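Local coordinates for integron cassette protein (PDB 3G1J), which is of unknown function but is encoded by a mobile integron gene cassette of Vibrio cholerae and belongs to a family of the SH3 clan, at residues 39-44 / 57-62; 22-27 / 83-88. All blocks are in the same frame, centred on the assembly; numbering follows the deposited sequence.

Both contacts reach one antiparallel five-stranded sheet, ordered 63-70, 53-60, 39-48, 19-22, 87-89. Interaction 1 pairs two of its inner strands, 39-48 and 53-60, which are neighbours in a hairpin. Interaction 2 lies at the far edge, where the end of strand 19-22 and the loop after it meet the run into strand 87-89. Along the chain interaction 1 is nested inside the long loop that interaction 2 closes, and the two centres are about 14 Å apart. They share one apolar core: F87 of interaction 2 reaches M40 and F58, with F58 CZ 3.8 Å from F87 CE1. F87 thus packs against the hairpin, consistent with a small SH3-like fold, as the family's clan suggests.

Interaction 1: residues 39-44 / 57-62; sequences VMRFLG and FFDKNG
Four backbone hydrogen bonds tie the strands of 39-44 and 57-60 together. R41 and D59 form a hydrogen-bonded antiparallel pair, each N-H meeting the other's carbonyl in its plane, with D59 N to R41 O at 2.8 Å. The next two bonds straddle a bulge: L43 N reaches F57 O from 28° above the carbonyl plane, while F57 N meets G44 O almost along the C=O axis at 2.9 Å.

The apolar contact centres on the F58 ring, gripped between two side chains of 39-44. M40, a selenomethionine, bends at chi3 and lays its CE over one face as a CH-pi contact, 3.6 Å from the F58 ring centroid. Over the opposite face, toward the rim, sits F42 CD1, 3.7 Å from F58 CZ; the two rings meet obliquely, planes 58° apart. L14 and I67 also pack on F58.

Polar side chains gather on the other side of the strand pair. R41 folds at chi3 so that its guanidinium passes over D59, the two planar groups only 19° apart. R41 NH2 and D59 OD1 are 4.1 Å apart, too far for a salt bridge and with no N-H aimed at the oxygen, though the opposite charges probably attract. D59 OD2 instead accepts from G62 N at 3.1 Å, an Asx motif at the turn. Two waters join V39 O to N61, one through its backbone N and the other through OD1.

With L43 and G44 both facing F57, the pairing contains a classic beta bulge in the hairpin 39-48/53-60, within an SH3-clan family domain.

Interaction 2: residues 22-27 / 83-88; sequences VVRSFR and LDSYFC
Y86 has the largest share of this contact, and its side chain sets out from CB with CG anti to its own carbonyl carbon (chi1 -64°), which turns the ring toward R24 and F26. CD1 comes first, 3.7 Å from F26 CD1, and has R24 O near the ring plane at 3.5 Å. One atom further, CE1 touches both R24 CD, at 3.6 Å, and F26 CB. At the tip, OH sits over one face of the R24 guanidinium and hydrogen-bonds E78 OE2, within helix 77-80. R24 is steadied in turn by a water that accepts from its NE and donates to S85 O.

The backbone of Y86 takes part as well: its O receives V23 N at 2.7 Å from well above the carbonyl plane, and V22 CA-H also points to it. Next along the chain, F87 meets V22 CG2 through CE1, while its CZ approaches F26 CZ to 3.7 Å. The F26 ring is steeply tilted to both neighbours, at 83° to Y86 and 70° to F87. The result is an aromatic cluster of F26, Y86 and F87 beside the antiparallel non-hydrogen-bonded pair V22-F87 at the sheet's edge.

Interaction 1: residues 39-44 / 57-62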
ATOM      1  N   VAL A  39       1.262   9.784  -7.243  1.00 28.84           N
ATOM      2  CA  VAL A  39       2.397   9.807  -6.327  1.00 27.22           C
ATOM      3  C   VAL A  39       1.921   9.957  -4.883  1.00 22.29           C
ATOM      4  O   VAL A  39       1.095  10.812  -4.585  1.00 28.55           O
ATOM      5  CB  VAL A  39       3.362  10.943  -6.663  1.00 31.17           C
ATOM      6  CG1 VAL A  39       4.484  10.999  -5.641  1.00 30.07           C
ATOM      7  CG2 VAL A  39       3.919  10.767  -8.079  1.00 32.71           C
HETATM    8  N   MSE A  40       2.430   9.100  -4.002  1.00 20.49           N
HETATM    9  CA  MSE A  40       1.993   9.059  -2.602  1.00 21.77           C
HETATM   10  C   MSE A  40       3.186   8.822  -1.691  1.00 25.34           C
HETATM   11  O   MSE A  40       4.128   8.125  -2.071  1.00 27.57           O
HETATM   12  CB  MSE A  40       1.005   7.902  -2.386  1.00 27.29           C
HETATM   13  CG  MSE A  40      -0.117   7.830  -3.393  1.00 41.22           C
HETATM   14 SE   MSE A  40      -1.578   6.677  -2.829  0.66 19.41          SE
HETATM   15  CE  MSE A  40      -0.692   4.859  -2.964  1.00 17.84           C
ATOM     16  N   ARG A  41       3.140   9.358  -0.472  1.00 26.21           N
ATOM     17  CA  ARG A  41       4.192   9.082   0.509  1.00 20.26           C
ATOM     18  C   ARG A  41       3.807   7.915   1.433  1.00 20.82           C
ATOM     19  O   ARG A  41       2.723   7.920   2.021  1.00 24.40           O
ATOM     20  CB  ARG A  41       4.512  10.336   1.333  1.00 26.19           C
ATOM     21  CG  ARG A  41       5.525  10.104   2.455  1.00 28.30           C
ATOM     22  CD  ARG A  41       6.090  11.411   3.001  1.00 27.05           C
ATOM     23  NE  ARG A  41       5.034  12.380   3.258  1.00 43.97           N
ATOM     24  CZ  ARG A  41       4.299  12.406   4.365  1.00 52.81           C
ATOM     25  NH1 ARG A  41       4.508  11.513   5.322  1.00 58.59           N
ATOM     26  NH2 ARG A  41       3.354  13.324   4.514  1.00 55.09           N
ATOM     27  N   PHE A  42       4.682   6.922   1.562  1.00 21.80           N
ATOM     28  CA  PHE A  42       4.385   5.781   2.436  1.00 19.53           C
ATOM     29  C   PHE A  42       4.430   6.179   3.914  1.00 22.14           C
ATOM     30  O   PHE A  42       5.374   6.825   4.369  1.00 23.91           O
ATOM     31  CB  PHE A  42       5.346   4.612   2.176  1.00 21.13           C
ATOM     32  CG  PHE A  42       4.975   3.334   2.889  1.00 18.26           C
ATOM     33  CD1 PHE A  42       3.714   2.769   2.722  1.00 21.94           C
ATOM     34  CD2 PHE A  42       5.895   2.672   3.699  1.00 19.28           C
ATOM     35  CE1 PHE A  42       3.379   1.573   3.356  1.00 20.70           C
ATOM     36  CE2 PHE A  42       5.565   1.492   4.343  1.00 21.21           C
ATOM     37  CZ  PHE A  42       4.303   0.932   4.169  1.00 19.49           C
ATOM     38  N   LEU A  43       3.412   5.777   4.662  1.00 22.25           N
ATOM     39  CA  LEU A  43       3.346   6.052   6.094  1.00 19.43           C
ATOM     40  C   LEU A  43       3.675   4.822   6.944  1.00 18.88           C
ATOM     41  O   LEU A  43       4.177   4.946   8.062  1.00 25.73           O
ATOM     42  CB  LEU A  43       1.949   6.554   6.460  1.00 21.29           C
ATOM     43  CG  LEU A  43       1.418   7.750   5.673  1.00 23.42           C
ATOM     44  CD1 LEU A  43       0.046   8.094   6.212  1.00 20.25           C
ATOM     45  CD2 LEU A  43       2.369   8.948   5.764  1.00 22.52           C
ATOM     46  N   GLY A  44       3.352   3.637   6.434  1.00 18.26           N
ATOM     47  CA  GLY A  44       3.614   2.399   7.156  1.00 18.95           C
ATOM     48  C   GLY A  44       2.542   1.361   6.881  1.00 21.14           C
ATOM     49  O   GLY A  44       1.549   1.666   6.229  1.00 19.75           O
ATOM     50  N   PHE A  57      -0.656   2.211   4.377  1.00 20.33           N
ATOM     51  CA  PHE A  57      -1.087   3.591   4.566  1.00 22.35           C
ATOM     52  C   PHE A  57      -0.190   4.580   3.827  1.00 23.74           C
ATOM     53  O   PHE A  57       1.036   4.519   3.908  1.00 21.58           O
ATOM     54  CB  PHE A  57      -1.131   3.948   6.052  1.00 19.95           C
ATOM     55  CG  PHE A  57      -2.160   3.182   6.826  1.00 22.24           C
ATOM     56  CD1 PHE A  57      -1.837   1.970   7.414  1.00 21.11           C
ATOM     57  CD2 PHE A  57      -3.451   3.674   6.962  1.00 24.07           C
ATOM     58  CE1 PHE A  57      -2.785   1.258   8.137  1.00 20.69           C
ATOM     59  CE2 PHE A  57      -4.410   2.974   7.686  1.00 21.92           C
ATOM     60  CZ  PHE A  57      -4.079   1.766   8.271  1.00 22.07           C
ATOM     61  N   PHE A  58      -0.818   5.504   3.111  1.00 24.25           N
ATOM     62  CA  PHE A  58      -0.090   6.471   2.313  1.00 18.71           C
ATOM     63  C   PHE A  58      -0.680   7.848   2.560  1.00 23.44           C
ATOM     64  O   PHE A  58      -1.852   7.977   2.906  1.00 28.90           O
ATOM     65  CB  PHE A  58      -0.229   6.170   0.812  1.00 22.67           C
ATOM     66  CG  PHE A  58       0.615   5.013   0.316  1.00 19.46           C
ATOM     67  CD1 PHE A  58       0.126   3.715   0.354  1.00 21.80           C
ATOM     68  CD2 PHE A  58       1.874   5.233  -0.239  1.00 22.69           C
ATOM     69  CE1 PHE A  58       0.892   2.641  -0.104  1.00 27.50           C
ATOM     70  CE2 PHE A  58       2.643   4.162  -0.709  1.00 20.64           C
ATOM     71  CZ  PHE A  58       2.143   2.865  -0.643  1.00 24.63           C
ATOM     72  N   ASP A  59       0.133   8.878   2.367  1.00 26.98           N
ATOM     73  CA  ASP A  59      -0.399  10.230   2.245  1.00 26.73           C
ATOM     74  C   ASP A  59      -0.529  10.571   0.767  1.00 29.03           C
ATOM     75  O   ASP A  59       0.403  10.354  -0.002  1.00 26.56           O
ATOM     76  CB  ASP A  59       0.517  11.247   2.928  1.00 24.30           C
ATOM     77  CG  ASP A  59       0.036  12.674   2.751  1.00 33.27           C
ATOM     78  OD1 ASP A  59      -0.645  13.190   3.664  1.00 39.74           O
ATOM     79  OD2 ASP A  59       0.335  13.285   1.702  1.00 33.84           O
ATOM     80  N   LYS A  60      -1.691  11.088   0.373  1.00 29.37           N
ATOM     81  CA  LYS A  60      -1.870  11.619  -0.976  1.00 30.05           C
ATOM     82  C   LYS A  60      -2.429  13.032  -0.897  1.00 28.15           C
ATOM     83  O   LYS A  60      -3.563  13.229  -0.462  1.00 27.97           O
ATOM     84  CB  LYS A  60      -2.797  10.738  -1.816  1.00 36.66           C
ATOM     85  CG  LYS A  60      -3.178  11.384  -3.143  1.00 45.89           C
ATOM     86  CD  LYS A  60      -3.606  10.363  -4.178  1.00 52.08           C
ATOM     87  CE  LYS A  60      -3.785  11.023  -5.538  1.00 51.14           C
ATOM     88  NZ  LYS A  60      -2.629  11.903  -5.878  1.00 50.90           N
ATOM     89  N   ASN A  61      -1.638  14.008  -1.338  1.00 24.33           N
ATOM     90  CA  ASN A  61      -2.013  15.420  -1.240  1.00 23.88           C
ATOM     91  C   ASN A  61      -2.569  15.780   0.132  1.00 22.76           C
ATOM     92  O   ASN A  61      -3.530  16.543   0.241  1.00 28.20           O
ATOM     93  CB  ASN A  61      -3.018  15.814  -2.323  1.00 25.78           C
ATOM     94  CG  ASN A  61      -2.451  15.671  -3.722  1.00 35.05           C
ATOM     95  OD1 ASN A  61      -1.241  15.563  -3.904  1.00 39.15           O
ATOM     96  ND2 ASN A  61      -3.326  15.651  -4.715  1.00 39.09           N
ATOM     97  N   GLY A  62      -1.970  15.220   1.176  1.00 28.18           N
ATOM     98  CA  GLY A  62      -2.288  15.622   2.541  1.00 33.20           C
ATOM     99  C   GLY A  62      -3.387  14.798   3.189  1.00 39.67           C
ATOM    100  O   GLY A  62      -3.691  14.961   4.373  1.00 39.78           O
TER
HETATM  101  O   HOH W   1       0.712  13.067  -2.631  1.00 40.09           O
HETATM  102  O   HOH W   2       0.028  13.383  -5.776  1.00 41.41           O

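Interaction 2: residues 22-27 / 83-88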
ATOM      1  N   VAL A  22       2.921   5.393  -8.663  1.00 19.65           N
ATOM      2  CA  VAL A  22       2.244   4.172  -9.078  1.00 24.31           C
ATOM      3  C   VAL A  22       2.659   3.857 -10.514  1.00 22.94           C
ATOM      4  O   VAL A  22       2.462   4.683 -11.403  1.00 25.71           O
ATOM      5  CB  VAL A  22       0.723   4.326  -8.969  1.00 20.01           C
ATOM      6  CG1 VAL A  22       0.010   3.116  -9.561  1.00 24.81           C
ATOM      7  CG2 VAL A  22       0.340   4.526  -7.480  1.00 19.44           C
ATOM      8  N   VAL A  23       3.271   2.693 -10.736  1.00 21.37           N
ATOM      9  CA  VAL A  23       3.719   2.344 -12.090  1.00 20.57           C
ATOM     10  C   VAL A  23       2.876   1.285 -12.800  1.00 21.68           C
ATOM     11  O   VAL A  23       3.113   0.976 -13.969  1.00 22.36           O
ATOM     12  CB  VAL A  23       5.216   1.972 -12.158  1.00 21.66           C
ATOM     13  CG1 VAL A  23       6.083   3.193 -11.905  1.00 22.70           C
ATOM     14  CG2 VAL A  23       5.548   0.851 -11.196  1.00 22.38           C
ATOM     15  N   ARG A  24       1.895   0.731 -12.096  1.00 18.16           N
ATOM     16  CA  ARG A  24       0.848  -0.036 -12.757  1.00 22.67           C
ATOM     17  C   ARG A  24      -0.449   0.234 -12.028  1.00 18.76           C
ATOM     18  O   ARG A  24      -0.510   0.090 -10.802  1.00 19.12           O
ATOM     19  CB  ARG A  24       1.119  -1.542 -12.772  1.00 22.32           C
ATOM     20  CG  ARG A  24       0.120  -2.292 -13.671  1.00 22.85           C
ATOM     21  CD  ARG A  24       0.151  -3.818 -13.546  1.00 23.72           C
ATOM     22  NE  ARG A  24       1.496  -4.356 -13.664  1.00 27.83           N
ATOM     23  CZ  ARG A  24       1.767  -5.628 -13.933  1.00 22.74           C
ATOM     24  NH1 ARG A  24       0.779  -6.489 -14.165  1.00 21.54           N
ATOM     25  NH2 ARG A  24       3.032  -6.027 -13.991  1.00 24.60           N
ATOM     26  N   SER A  25      -1.477   0.644 -12.761  1.00 24.10           N
ATOM     27  CA  SER A  25      -2.767   0.899 -12.116  1.00 22.66           C
ATOM     28  C   SER A  25      -3.220  -0.400 -11.464  1.00 27.37           C
ATOM     29  O   SER A  25      -2.977  -1.485 -11.992  1.00 22.42           O
ATOM     30  CB  SER A  25      -3.821   1.395 -13.116  1.00 24.38           C
ATOM     31  OG  SER A  25      -3.419   2.592 -13.767  1.00 22.29           O
ATOM     32  N   PHE A  26      -3.868  -0.301 -10.310  1.00 26.03           N
ATOM     33  CA  PHE A  26      -4.382  -1.490  -9.652  1.00 22.03           C
ATOM     34  C   PHE A  26      -5.578  -1.143  -8.777  1.00 23.84           C
ATOM     35  O   PHE A  26      -5.767   0.020  -8.391  1.00 23.03           O
ATOM     36  CB  PHE A  26      -3.288  -2.150  -8.808  1.00 23.56           C
ATOM     37  CG  PHE A  26      -2.895  -1.351  -7.586  1.00 20.16           C
ATOM     38  CD1 PHE A  26      -1.861  -0.432  -7.644  1.00 17.85           C
ATOM     39  CD2 PHE A  26      -3.565  -1.520  -6.383  1.00 23.92           C
ATOM     40  CE1 PHE A  26      -1.494   0.301  -6.520  1.00 22.97           C
ATOM     41  CE2 PHE A  26      -3.208  -0.784  -5.260  1.00 24.20           C
ATOM     42  CZ  PHE A  26      -2.168   0.127  -5.333  1.00 26.28           C
ATOM     43  N   ARG A  27      -6.379  -2.163  -8.474  1.00 23.59           N
ATOM     44  CA  ARG A  27      -7.548  -2.011  -7.610  1.00 27.87           C
ATOM     45  C   ARG A  27      -7.300  -2.785  -6.336  1.00 28.19           C
ATOM     46  O   ARG A  27      -6.793  -3.911  -6.370  1.00 25.56           O
ATOM     47  CB  ARG A  27      -8.814  -2.548  -8.290  1.00 31.01           C
ATOM     48  CG  ARG A  27      -9.187  -1.815  -9.563  1.00 40.24           C
ATOM     49  CD  ARG A  27     -10.670  -1.948  -9.924  1.00 41.77           C
ATOM     50  NE  ARG A  27     -10.993  -0.999 -10.988  1.00 49.87           N
ATOM     51  CZ  ARG A  27     -11.591   0.174 -10.798  1.00 59.23           C
ATOM     52  NH1 ARG A  27     -11.968   0.544  -9.581  1.00 53.61           N
ATOM     53  NH2 ARG A  27     -11.827   0.975 -11.832  1.00 63.24           N
ATOM     54  N   LEU A  83       5.404  -5.740  -5.110  1.00 23.94           N
ATOM     55  CA  LEU A  83       5.175  -4.310  -4.946  1.00 20.65           C
ATOM     56  C   LEU A  83       5.947  -3.441  -5.946  1.00 20.87           C
ATOM     57  O   LEU A  83       5.496  -2.352  -6.323  1.00 25.69           O
ATOM     58  CB  LEU A  83       5.499  -3.894  -3.514  1.00 24.93           C
ATOM     59  CG  LEU A  83       4.440  -4.412  -2.544  1.00 26.71           C
ATOM     60  CD1 LEU A  83       4.899  -4.240  -1.102  1.00 27.42           C
ATOM     61  CD2 LEU A  83       3.131  -3.682  -2.787  1.00 23.45           C
ATOM     62  N   ASP A  84       7.102  -3.928  -6.394  1.00 23.00           N
ATOM     63  CA  ASP A  84       7.875  -3.169  -7.368  1.00 23.96           C
ATOM     64  C   ASP A  84       7.264  -3.161  -8.776  1.00 21.99           C
ATOM     65  O   ASP A  84       7.715  -2.415  -9.635  1.00 23.93           O
ATOM     66  CB  ASP A  84       9.349  -3.608  -7.402  1.00 26.31           C
ATOM     67  CG  ASP A  84       9.525  -5.112  -7.471  1.00 41.08           C
ATOM     68  OD1 ASP A  84       8.528  -5.866  -7.401  1.00 46.98           O
ATOM     69  OD2 ASP A  84      10.688  -5.539  -7.592  1.00 42.73           O
ATOM     70  N   SER A  85       6.230  -3.964  -8.998  1.00 23.73           N
ATOM     71  CA  SER A  85       5.471  -3.892 -10.244  1.00 22.55           C
ATOM     72  C   SER A  85       4.481  -2.733 -10.180  1.00 22.77           C
ATOM     73  O   SER A  85       3.972  -2.297 -11.208  1.00 22.47           O
ATOM     74  CB  SER A  85       4.689  -5.191 -10.489  1.00 24.68           C
ATOM     75  OG  SER A  85       5.523  -6.304 -10.800  1.00 23.16           O
ATOM     76  N   TYR A  86       4.212  -2.249  -8.966  1.00 23.45           N
ATOM     77  CA  TYR A  86       3.128  -1.301  -8.710  1.00 23.51           C
ATOM     78  C   TYR A  86       3.612   0.049  -8.202  1.00 18.95           C
ATOM     79  O   TYR A  86       3.028   1.087  -8.517  1.00 21.37           O
ATOM     80  CB  TYR A  86       2.096  -1.926  -7.743  1.00 18.84           C
ATOM     81  CG  TYR A  86       1.453  -3.107  -8.396  1.00 17.17           C
ATOM     82  CD1 TYR A  86       0.389  -2.929  -9.265  1.00 18.02           C
ATOM     83  CD2 TYR A  86       1.958  -4.398  -8.223  1.00 22.13           C
ATOM     84  CE1 TYR A  86      -0.178  -3.988  -9.931  1.00 19.12           C
ATOM     85  CE2 TYR A  86       1.386  -5.483  -8.875  1.00 23.09           C
ATOM     86  CZ  TYR A  86       0.320  -5.267  -9.743  1.00 22.37           C
ATOM     87  OH  TYR A  86      -0.281  -6.310 -10.406  1.00 24.52           O
ATOM     88  N   PHE A  87       4.698   0.026  -7.438  1.00 21.52           N
ATOM     89  CA  PHE A  87       5.253   1.229  -6.854  1.00 23.66           C
ATOM     90  C   PHE A  87       6.715   1.382  -7.218  1.00 26.17           C
ATOM     91  O   PHE A  87       7.499   0.430  -7.118  1.00 28.93           O
ATOM     92  CB  PHE A  87       5.117   1.180  -5.330  1.00 24.08           C
ATOM     93  CG  PHE A  87       3.694   1.181  -4.852  1.00 25.48           C
ATOM     94  CD1 PHE A  87       2.979   2.366  -4.797  1.00 23.50           C
ATOM     95  CD2 PHE A  87       3.074   0.001  -4.461  1.00 28.09           C
ATOM     96  CE1 PHE A  87       1.666   2.378  -4.353  1.00 25.52           C
ATOM     97  CE2 PHE A  87       1.752   0.004  -4.014  1.00 24.59           C
ATOM     98  CZ  PHE A  87       1.056   1.200  -3.960  1.00 23.71           C
ATOM     99  N   CYS A  88       7.078   2.590  -7.630  1.00 24.17           N
ATOM    100  CA  CYS A  88       8.473   2.928  -7.856  1.00 27.16           C
ATOM    101  C   CYS A  88       8.868   4.135  -7.002  1.00 22.86           C
ATOM    102  O   CYS A  88       8.185   5.172  -6.993  1.00 25.34           O
ATOM    103  CB  CYS A  88       8.728   3.192  -9.341  1.00 27.44           C
ATOM    104  SG  CYS A  88      10.451   3.604  -9.726  1.00 34.18           S
TER
HETATM  105  O   HOH W   3       4.222  -3.114 -13.738  1.00 24.14           O